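Local coordinates for protein ATP-dependent CLP protease, putative (Plasmodium falciparum, PDB 2F6I) that probably cuts proteins into small peptides as the serine-peptidase catalytic domain of an ATP-dependent Clp protease, at residues C[46-50]-C[78-84]; C[60-64]-C[91-97]; C[98-103]-C[114-119]. All coordinates share one frame; numbering follows the deposited sequence.

Contact 1. Residues C[46-50]-C[78-84]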
loop_
_atom_site.group_PDB
_atom_site.type_symbol
_atom_site.label_atom_id
_atom_site.label_comp_id
_atom_site.label_asym_id
_atom_site.label_seq_id
_atom_site.Cartn_x
_atom_site.Cartn_y
_atom_site.Cartn_z
ATOM N N ASP C 46 3.091 -28.965 -9.370
ATOM C CA ASP C 46 2.543 -27.711 -8.868
ATOM C C ASP C 46 1.576 -28.018 -7.740
ATOM O O ASP C 46 1.299 -29.177 -7.450
ATOM C CB ASP C 46 1.775 -26.976 -9.970
ATOM C CG ASP C 46 2.438 -25.676 -10.378
ATOM O OD1 ASP C 46 2.876 -24.921 -9.483
ATOM O OD2 ASP C 46 2.505 -25.402 -11.598
ATOM N N GLU C 47 1.069 -26.971 -7.102
ATOM C CA GLU C 47 0.095 -27.145 -6.037
ATOM C C GLU C 47 -1.171 -27.630 -6.724
ATOM O O GLU C 47 -1.387 -27.348 -7.901
ATOM C CB GLU C 47 -0.180 -25.810 -5.347
ATOM C CG GLU C 47 0.911 -25.365 -4.392
ATOM C CD GLU C 47 0.788 -23.902 -4.009
ATOM O OE1 GLU C 47 -0.352 -23.424 -3.825
ATOM O OE2 GLU C 47 1.834 -23.232 -3.884
ATOM N N ILE C 48 -2.001 -28.374 -6.007
ATOM C CA ILE C 48 -3.237 -28.855 -6.598
ATOM C C ILE C 48 -4.334 -27.844 -6.324
ATOM O O ILE C 48 -4.814 -27.716 -5.199
ATOM C CB ILE C 48 -3.649 -30.229 -6.033
ATOM C CG1 ILE C 48 -2.626 -31.286 -6.459
ATOM C CG2 ILE C 48 -5.043 -30.604 -6.536
ATOM C CD1 ILE C 48 -2.945 -32.680 -5.978
ATOM N N ASN C 49 -4.713 -27.115 -7.365
ATOM C CA ASN C 49 -5.754 -26.109 -7.250
ATOM C C ASN C 49 -6.667 -26.183 -8.463
ATOM O O ASN C 49 -6.484 -27.023 -9.340
ATOM C CB ASN C 49 -5.129 -24.715 -7.134
ATOM C CG ASN C 49 -4.271 -24.356 -8.333
ATOM O OD1 ASN C 49 -3.261 -23.668 -8.200
ATOM N ND2 ASN C 49 -4.677 -24.805 -9.512
ATOM N N LYS C 50 -7.647 -25.291 -8.504
ATOM C CA LYS C 50 -8.606 -25.244 -9.594
ATOM C C LYS C 50 -7.934 -25.309 -10.964
ATOM O O LYS C 50 -8.254 -26.168 -11.787
ATOM C CB LYS C 50 -9.424 -23.957 -9.489
ATOM C CG LYS C 50 -10.641 -23.902 -10.385
ATOM C CD LYS C 50 -11.711 -24.855 -9.896
ATOM C CE LYS C 50 -12.971 -24.736 -10.728
ATOM N NZ LYS C 50 -14.005 -25.671 -10.222
ATOM N N PRO C 78 2.839 -30.390 -2.957
ATOM C CA PRO C 78 2.464 -30.292 -1.544
ATOM C C PRO C 78 0.962 -30.485 -1.384
ATOM O O PRO C 78 0.413 -30.314 -0.297
ATOM C CB PRO C 78 2.895 -28.879 -1.181
ATOM C CG PRO C 78 2.545 -28.129 -2.432
ATOM C CD PRO C 78 3.068 -29.049 -3.528
ATOM N N GLY C 79 0.302 -30.842 -2.477
ATOM C CA GLY C 79 -1.134 -31.036 -2.433
ATOM C C GLY C 79 -1.842 -29.717 -2.670
ATOM O O GLY C 79 -1.351 -28.871 -3.417
ATOM N N GLY C 80 -2.994 -29.538 -2.032
ATOM C CA GLY C 80 -3.745 -28.308 -2.196
ATOM C C GLY C 80 -5.216 -28.473 -1.861
ATOM O O GLY C 80 -5.584 -28.666 -0.701
ATOM N N SER C 81 -6.060 -28.400 -2.885
ATOM C CA SER C 81 -7.504 -28.540 -2.717
ATOM C C SER C 81 -7.917 -30.011 -2.747
ATOM O O SER C 81 -7.565 -30.741 -3.674
ATOM C CB SER C 81 -8.228 -27.782 -3.831
ATOM O OG SER C 81 -9.610 -28.085 -3.836
ATOM N N ILE C 82 -8.660 -30.446 -1.734
ATOM C CA ILE C 82 -9.103 -31.831 -1.680
ATOM C C ILE C 82 -10.200 -32.106 -2.707
ATOM O O ILE C 82 -10.262 -33.203 -3.264
ATOM C CB ILE C 82 -9.585 -32.211 -0.260
ATOM C CG1 ILE C 82 -8.387 -32.222 0.695
ATOM C CG2 ILE C 82 -10.248 -33.581 -0.278
ATOM C CD1 ILE C 82 -8.706 -32.681 2.102
ATOM N N ASN C 83 -11.057 -31.118 -2.965
ATOM C CA ASN C 83 -12.116 -31.279 -3.963
ATOM C C ASN C 83 -11.477 -31.487 -5.330
ATOM O O ASN C 83 -11.834 -32.407 -6.066
ATOM C CB ASN C 83 -13.011 -30.040 -4.030
ATOM C CG ASN C 83 -14.164 -30.096 -3.051
ATOM O OD1 ASN C 83 -15.007 -30.993 -3.117
ATOM N ND2 ASN C 83 -14.214 -29.128 -2.138
ATOM N N GLU C 84 -10.529 -30.618 -5.664
ATOM C CA GLU C 84 -9.838 -30.703 -6.938
ATOM C C GLU C 84 -8.990 -31.967 -6.985
ATOM O O GLU C 84 -8.715 -32.504 -8.058
ATOM C CB GLU C 84 -8.968 -29.462 -7.147
ATOM C CG GLU C 84 -9.768 -28.167 -7.199
ATOM C CD GLU C 84 -10.889 -28.214 -8.231
ATOM O OE1 GLU C 84 -10.589 -28.395 -9.432
ATOM O OE2 GLU C 84 -12.072 -28.074 -7.840
#
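Ile48 and Glu84 bury the largest areas in this contact, and Gly79 comes next. The backbone sets the frame: Ile48 and Gly80 form a single beta bridge with their CA atoms 4.5 Å apart. Ile48 N donates to Gly79 O at 2.7 Å, a nearly straight bond (175°) that meets the carbonyl from above its plane. In return Ser81 N donates to Ile48 O, again at 2.7 Å and 167°. Gly80 CA lies 3.2 Å from the same Ile48 O, a CA-H...O contact made possible because glycine brings no side chain to that point.

The Ile48 side chain rests on the Gly79 peptide with CB and CG1, while the CG2 branch, beside its own carbonyl carbon, reaches Glu84 CB at 4.1 Å. The two side chains run antiparallel alongside one another. With CG anti to its carbonyl carbon (chi1 -62°), Glu84 lays CG 3.9 Å from Asn49 C; the bend at chi2 then turns the carboxylate onto the aliphatic part of Lys50. The charge pair Lys50 NZ to Glu84 OE2 is long at 3.9 Å. The stronger polar partner of both side chains is Asn76 of the second subunit: its backbone O accepts from Lys50 NZ and its ND2 donates to Glu84 OE1. Glu84 is thus held between its own chain and a neighbour. Ser81 OG caps helix 82-94 by accepting from Glu84 N. At the other end, Glu47 lies crosswise over Pro78, CG to CG, and Asp46 O is held by Ser77 OG.

The Asn-Ser-Pro-Gly-Gly sequence, which ends strand 71-77 and turns into this capped helix, is characteristic of ClpP peptidases, where its glycine backbone probably contributes to the oxyanion hole, as in relatives.

Contact 2. Residues C[60-64]-C[91-97]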
loop_
_atom_site.group_PDB
_atom_site.type_symbol
_atom_site.label_atom_id
_atom_site.label_comp_id
_atom_site.label_asym_id
_atom_site.label_seq_id
_atom_site.Cartn_x
_atom_site.Cartn_y
_atom_site.Cartn_z
ATOM N N LEU C 60 -5.261 -35.685 -19.232
ATOM C CA LEU C 60 -5.524 -37.107 -19.055
ATOM C C LEU C 60 -6.592 -37.560 -20.041
ATOM O O LEU C 60 -6.419 -38.563 -20.738
ATOM C CB LEU C 60 -5.970 -37.399 -17.619
ATOM C CG LEU C 60 -4.870 -37.288 -16.556
ATOM C CD1 LEU C 60 -5.467 -37.372 -15.164
ATOM C CD2 LEU C 60 -3.851 -38.388 -16.771
ATOM N N LEU C 61 -7.689 -36.811 -20.109
ATOM C CA LEU C 61 -8.773 -37.145 -21.025
ATOM C C LEU C 61 -8.276 -37.122 -22.466
ATOM O O LEU C 61 -8.684 -37.946 -23.285
ATOM C CB LEU C 61 -9.937 -36.162 -20.861
ATOM C CG LEU C 61 -10.694 -36.225 -19.533
ATOM C CD1 LEU C 61 -11.722 -35.110 -19.473
ATOM C CD2 LEU C 61 -11.367 -37.579 -19.393
ATOM N N TYR C 62 -7.390 -36.180 -22.773
ATOM C CA TYR C 62 -6.850 -36.070 -24.121
ATOM C C TYR C 62 -6.024 -37.293 -24.480
ATOM O O TYR C 62 -6.236 -37.905 -25.525
ATOM C CB TYR C 62 -5.991 -34.810 -24.262
ATOM C CG TYR C 62 -5.290 -34.711 -25.603
ATOM C CD1 TYR C 62 -4.039 -35.297 -25.804
ATOM C CD2 TYR C 62 -5.894 -34.066 -26.681
ATOM C CE1 TYR C 62 -3.409 -35.243 -27.044
ATOM C CE2 TYR C 62 -5.272 -34.009 -27.925
ATOM C CZ TYR C 62 -4.030 -34.599 -28.099
ATOM O OH TYR C 62 -3.410 -34.549 -29.329
ATOM N N LEU C 63 -5.078 -37.643 -23.617
ATOM C CA LEU C 63 -4.225 -38.797 -23.861
ATOM C C LEU C 63 -5.054 -40.067 -24.021
ATOM O O LEU C 63 -4.916 -40.785 -25.008
ATOM C CB LEU C 63 -3.218 -38.974 -22.719
ATOM C CG LEU C 63 -2.119 -37.913 -22.585
ATOM C CD1 LEU C 63 -1.258 -38.214 -21.365
ATOM C CD2 LEU C 63 -1.269 -37.895 -23.844
ATOM N N ASP C 64 -5.925 -40.339 -23.055
ATOM C CA ASP C 64 -6.751 -41.537 -23.113
ATOM C C ASP C 64 -7.575 -41.584 -24.395
ATOM O O ASP C 64 -8.027 -42.649 -24.808
ATOM C CB ASP C 64 -7.681 -41.607 -21.901
ATOM C CG ASP C 64 -8.228 -43.004 -21.671
ATOM O OD1 ASP C 64 -7.409 -43.938 -21.527
ATOM O OD2 ASP C 64 -9.466 -43.170 -21.634
ATOM N N ILE C 91 -11.065 -38.852 -12.395
ATOM C CA ILE C 91 -10.604 -38.912 -13.775
ATOM C C ILE C 91 -9.588 -40.037 -13.928
ATOM O O ILE C 91 -9.601 -40.774 -14.914
ATOM C CB ILE C 91 -9.961 -37.569 -14.205
ATOM C CG1 ILE C 91 -11.007 -36.453 -14.149
ATOM C CG2 ILE C 91 -9.393 -37.676 -15.614
ATOM C CD1 ILE C 91 -12.222 -36.702 -15.028
ATOM N N PHE C 92 -8.712 -40.163 -12.938
ATOM C CA PHE C 92 -7.686 -41.197 -12.935
ATOM C C PHE C 92 -8.302 -42.562 -13.195
ATOM O O PHE C 92 -7.861 -43.300 -14.073
ATOM C CB PHE C 92 -6.983 -41.230 -11.580
ATOM C CG PHE C 92 -5.573 -40.730 -11.612
ATOM C CD1 PHE C 92 -5.287 -39.438 -12.039
ATOM C CD2 PHE C 92 -4.528 -41.546 -11.187
ATOM C CE1 PHE C 92 -3.976 -38.962 -12.043
ATOM C CE2 PHE C 92 -3.216 -41.082 -11.186
ATOM C CZ PHE C 92 -2.940 -39.785 -11.615
ATOM N N ASN C 93 -9.329 -42.886 -12.417
ATOM C CA ASN C 93 -10.003 -44.172 -12.525
ATOM C C ASN C 93 -11.111 -44.216 -13.567
ATOM O O ASN C 93 -11.753 -45.249 -13.756
ATOM C CB ASN C 93 -10.550 -44.573 -11.156
ATOM C CG ASN C 93 -9.451 -44.827 -10.148
ATOM O OD1 ASN C 93 -8.681 -45.781 -10.279
ATOM N ND2 ASN C 93 -9.361 -43.967 -9.143
ATOM N N TYR C 94 -11.333 -43.098 -14.246
ATOM C CA TYR C 94 -12.360 -43.038 -15.277
ATOM C C TYR C 94 -11.766 -43.491 -16.613
ATOM O O TYR C 94 -12.384 -44.260 -17.351
ATOM C CB TYR C 94 -12.891 -41.609 -15.415
ATOM C CG TYR C 94 -13.964 -41.440 -16.470
ATOM C CD1 TYR C 94 -14.137 -40.218 -17.121
ATOM C CD2 TYR C 94 -14.811 -42.494 -16.814
ATOM C CE1 TYR C 94 -15.124 -40.049 -18.088
ATOM C CE2 TYR C 94 -15.803 -42.335 -17.781
ATOM C CZ TYR C 94 -15.952 -41.111 -18.413
ATOM O OH TYR C 94 -16.922 -40.949 -19.373
ATOM N N ILE C 95 -10.560 -43.017 -16.910
ATOM C CA ILE C 95 -9.896 -43.365 -18.158
ATOM C C ILE C 95 -9.468 -44.830 -18.202
ATOM O O ILE C 95 -9.264 -45.463 -17.167
ATOM C CB ILE C 95 -8.659 -42.465 -18.403
ATOM C CG1 ILE C 95 -7.620 -42.681 -17.305
ATOM C CG2 ILE C 95 -9.085 -41.007 -18.433
ATOM C CD1 ILE C 95 -6.326 -41.930 -17.533
ATOM N N LYS C 96 -9.341 -45.360 -19.413
ATOM C CA LYS C 96 -8.940 -46.747 -19.614
ATOM C C LYS C 96 -7.452 -46.948 -19.359
ATOM O O LYS C 96 -7.050 -47.941 -18.750
ATOM C CB LYS C 96 -9.288 -47.192 -21.038
ATOM C CG LYS C 96 -10.684 -47.794 -21.183
ATOM C CD LYS C 96 -11.761 -46.894 -20.597
ATOM C CE LYS C 96 -13.117 -47.588 -20.584
ATOM N NZ LYS C 96 -14.154 -46.765 -19.897
ATOM N N SER C 97 -6.641 -46.001 -19.824
ATOM C CA SER C 97 -5.195 -46.072 -19.655
ATOM C C SER C 97 -4.795 -46.260 -18.197
ATOM O O SER C 97 -5.397 -45.681 -17.292
ATOM C CB SER C 97 -4.531 -44.799 -20.181
ATOM O OG SER C 97 -4.764 -44.623 -21.563
#
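Asp64 presents its carboxylate to three donors in the loop at Lys96 and Ser97. OD1 accepts twice from Ser97: from N at 2.8 Å, nearly straight (164°) and on the syn side though out of the carboxylate plane, and from OG at 2.7 Å through the anti lone pair. OD2 takes Lys96 N at 3.1 Å, met from above the plane. With its CG anti to the backbone N (chi1 -162°), Asp64 reaches across to the loop at 95-97, and this brings Asp64 CG to 3.3 Å from Ile95 CB, a tight approach in which the two side chains meet obliquely.

Further up the helices the contact turns apolar. Leu60 CD1 sits 3.8 Å from Phe92 CD1 and 4.0 Å from Ile91 CG2, while Leu61 CD2 touches Ile95 CG2 at 4.2 Å. These are helices 50-66 and 82-94 of successive beta-alpha-beta units, following the neighbouring parallel strands 41-44 and 71-77 in the ClpP core, so they pack side by side against the sheet. Leu60 accordingly lies on Ile42, and Phe92 and Ile95 on Ile73 and Ile71.

Second-shell residues hold the polar end in place: Arg40 NH1 donates to Ser97 OG, and His68 packs on Lys96 and Ser97. Beyond them a second subunit closes over the helices, its Tyr43 on Leu61, its Leu126 on Ile91 and its Thr203 bonded to Asn93 O.

Contact 3. Residues C[98-103]-C[114-119]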
loop_
_atom_site.group_PDB
_atom_site.type_symbol
_atom_site.label_atom_id
_atom_site.label_comp_id
_atom_site.label_asym_id
_atom_site.label_seq_id
_atom_site.Cartn_x
_atom_site.Cartn_y
_atom_site.Cartn_z
ATOM N N ASP C 98 -3.775 -47.079 -17.976
ATOM C CA ASP C 98 -3.277 -47.306 -16.632
ATOM C C ASP C 98 -2.278 -46.197 -16.345
ATOM O O ASP C 98 -1.628 -45.683 -17.255
ATOM C CB ASP C 98 -2.609 -48.673 -16.534
ATOM C CG ASP C 98 -3.613 -49.802 -16.384
ATOM O OD1 ASP C 98 -4.554 -49.876 -17.202
ATOM O OD2 ASP C 98 -3.467 -50.617 -15.449
ATOM N N ILE C 99 -2.156 -45.829 -15.078
ATOM C CA ILE C 99 -1.255 -44.757 -14.697
ATOM C C ILE C 99 -0.163 -45.179 -13.732
ATOM O O ILE C 99 -0.450 -45.637 -12.628
ATOM C CB ILE C 99 -2.042 -43.602 -14.042
ATOM C CG1 ILE C 99 -3.035 -43.018 -15.048
ATOM C CG2 ILE C 99 -1.082 -42.536 -13.526
ATOM C CD1 ILE C 99 -3.867 -41.880 -14.506
ATOM N N GLN C 100 1.092 -45.036 -14.143
ATOM C CA GLN C 100 2.180 -45.359 -13.237
ATOM C C GLN C 100 2.665 -44.043 -12.647
ATOM O O GLN C 100 2.922 -43.081 -13.365
ATOM C CB GLN C 100 3.313 -46.108 -13.943
ATOM C CG GLN C 100 3.818 -45.519 -15.229
ATOM C CD GLN C 100 4.940 -46.359 -15.816
ATOM O OE1 GLN C 100 6.082 -46.298 -15.357
ATOM N NE2 GLN C 100 4.613 -47.169 -16.821
ATOM N N THR C 101 2.758 -44.009 -11.323
ATOM C CA THR C 101 3.166 -42.812 -10.606
ATOM C C THR C 101 4.588 -42.871 -10.065
ATOM O O THR C 101 5.011 -43.880 -9.503
ATOM C CB THR C 101 2.214 -42.549 -9.426
ATOM O OG1 THR C 101 2.179 -43.705 -8.579
ATOM C CG2 THR C 101 0.812 -42.258 -9.928
ATOM N N ILE C 102 5.320 -41.777 -10.242
ATOM C CA ILE C 102 6.688 -41.675 -9.756
ATOM C C ILE C 102 6.819 -40.361 -8.997
ATOM O O ILE C 102 6.592 -39.281 -9.549
ATOM C CB ILE C 102 7.706 -41.697 -10.911
ATOM C CG1 ILE C 102 7.561 -43.002 -11.698
ATOM C CG2 ILE C 102 9.122 -41.573 -10.356
ATOM C CD1 ILE C 102 8.563 -43.160 -12.830
ATOM N N SER C 103 7.178 -40.453 -7.724
ATOM C CA SER C 103 7.313 -39.267 -6.900
ATOM C C SER C 103 8.760 -38.908 -6.635
ATOM O O SER C 103 9.633 -39.772 -6.597
ATOM C CB SER C 103 6.620 -39.480 -5.558
ATOM O OG SER C 103 7.348 -40.410 -4.774
ATOM N N ILE C 114 -2.849 -39.528 -4.791
ATOM C CA ILE C 114 -2.771 -39.733 -6.233
ATOM C C ILE C 114 -1.590 -40.652 -6.523
ATOM O O ILE C 114 -1.676 -41.550 -7.362
ATOM C CB ILE C 114 -2.575 -38.396 -6.980
ATOM C CG1 ILE C 114 -3.827 -37.530 -6.824
ATOM C CG2 ILE C 114 -2.286 -38.655 -8.452
ATOM C CD1 ILE C 114 -3.697 -36.144 -7.425
ATOM N N LEU C 115 -0.486 -40.419 -5.822
ATOM C CA LEU C 115 0.708 -41.238 -5.982
ATOM C C LEU C 115 0.351 -42.692 -5.676
ATOM O O LEU C 115 0.707 -43.600 -6.424
ATOM C CB LEU C 115 1.797 -40.759 -5.017
ATOM C CG LEU C 115 3.050 -41.623 -4.835
ATOM C CD1 LEU C 115 3.825 -41.729 -6.143
ATOM C CD2 LEU C 115 3.920 -41.011 -3.746
ATOM N N ALA C 116 -0.374 -42.891 -4.579
ATOM C CA ALA C 116 -0.773 -44.223 -4.136
ATOM C C ALA C 116 -1.832 -44.903 -5.004
ATOM O O ALA C 116 -2.004 -46.121 -4.934
ATOM C CB ALA C 116 -1.254 -44.157 -2.692
ATOM N N SER C 117 -2.540 -44.130 -5.820
ATOM C CA SER C 117 -3.573 -44.708 -6.670
ATOM C C SER C 117 -3.038 -45.223 -8.001
ATOM O O SER C 117 -3.804 -45.674 -8.849
ATOM C CB SER C 117 -4.680 -43.686 -6.930
ATOM O OG SER C 117 -4.167 -42.541 -7.583
ATOM N N GLY C 118 -1.724 -45.160 -8.183
ATOM C CA GLY C 118 -1.140 -45.635 -9.424
ATOM C C GLY C 118 -1.373 -47.123 -9.608
ATOM O O GLY C 118 -1.730 -47.817 -8.656
ATOM N N LYS C 119 -1.178 -47.616 -10.828
ATOM C CA LYS C 119 -1.374 -49.033 -11.101
ATOM C C LYS C 119 -0.550 -49.827 -10.100
ATOM O O LYS C 119 0.668 -49.648 -10.014
ATOM C CB LYS C 119 -0.915 -49.396 -12.516
ATOM C CG LYS C 119 -1.229 -50.843 -12.883
ATOM C CD LYS C 119 -0.390 -51.377 -14.047
ATOM C CE LYS C 119 -0.617 -50.598 -15.333
ATOM N NZ LYS C 119 -0.163 -51.319 -16.562
#
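Thr101 and Leu115 meet at a slant, the threonine pointing from its strand at the last turn of helix 109-116. Its OG1 stands between the backbone N and the carbonyl carbon (chi1 56°) and donates to Leu115 O at 2.6 Å, in the carbonyl plane and on a lone pair. This turns the methyl CG2 toward Ile114 O, 3.6 Å away. The isobutyl end of Leu115 comes back toward the strand: CD1 lies 3.5 Å from Thr101 OG1, and CD2 packs on Ser103 CB at 3.6 Å. A buried hydroxyl is thereby both bonded and covered by a leucine.

Next along the chain the bare CA of Gly118 comes to 3.3 Å from Ile99 O, with no side chain to collide with Thr101 OG1, and this close fit lets Lys119 N donate to the same Ile99 O at 2.8 Å and 168°. The Lys119 chain passes Asp98, but the details of their approach, including a modelled salt bridge between Lys119 NZ and Asp98 OD2, are doubtful; the firmer partner of NZ is Asp70.

The strand also pairs in parallel with 71-77 and with 123-125, through Ile73 and Lys124, so the contact joins the middle strand to the helix that links it to its neighbour, the beta-alpha-beta arrangement of the ClpP core.

In the fold
The segments of contacts 1 and 2 interleave along the chain, and contact 3 comes after both; all belong to the beta-alpha-beta layer round one parallel sheet. Contacts 1 and 2 share helix 82-94, one at each end; their centres are 19 Å apart and they do not touch, though both reach a second subunit. Contact 3 bridges them: Ile48 CD1 packs on Ile114 CD1 at 3.8 Å, and Phe92 CZ lies 3.4 Å from Ile114 CG2. Phe92 CD2 also comes within 3.4 Å of Ile99 CD1, so an apolar layer runs from 2 to 3. Contact 1 alone is near the predicted active site, the Pro78 side chain about 9 Å from that of His134.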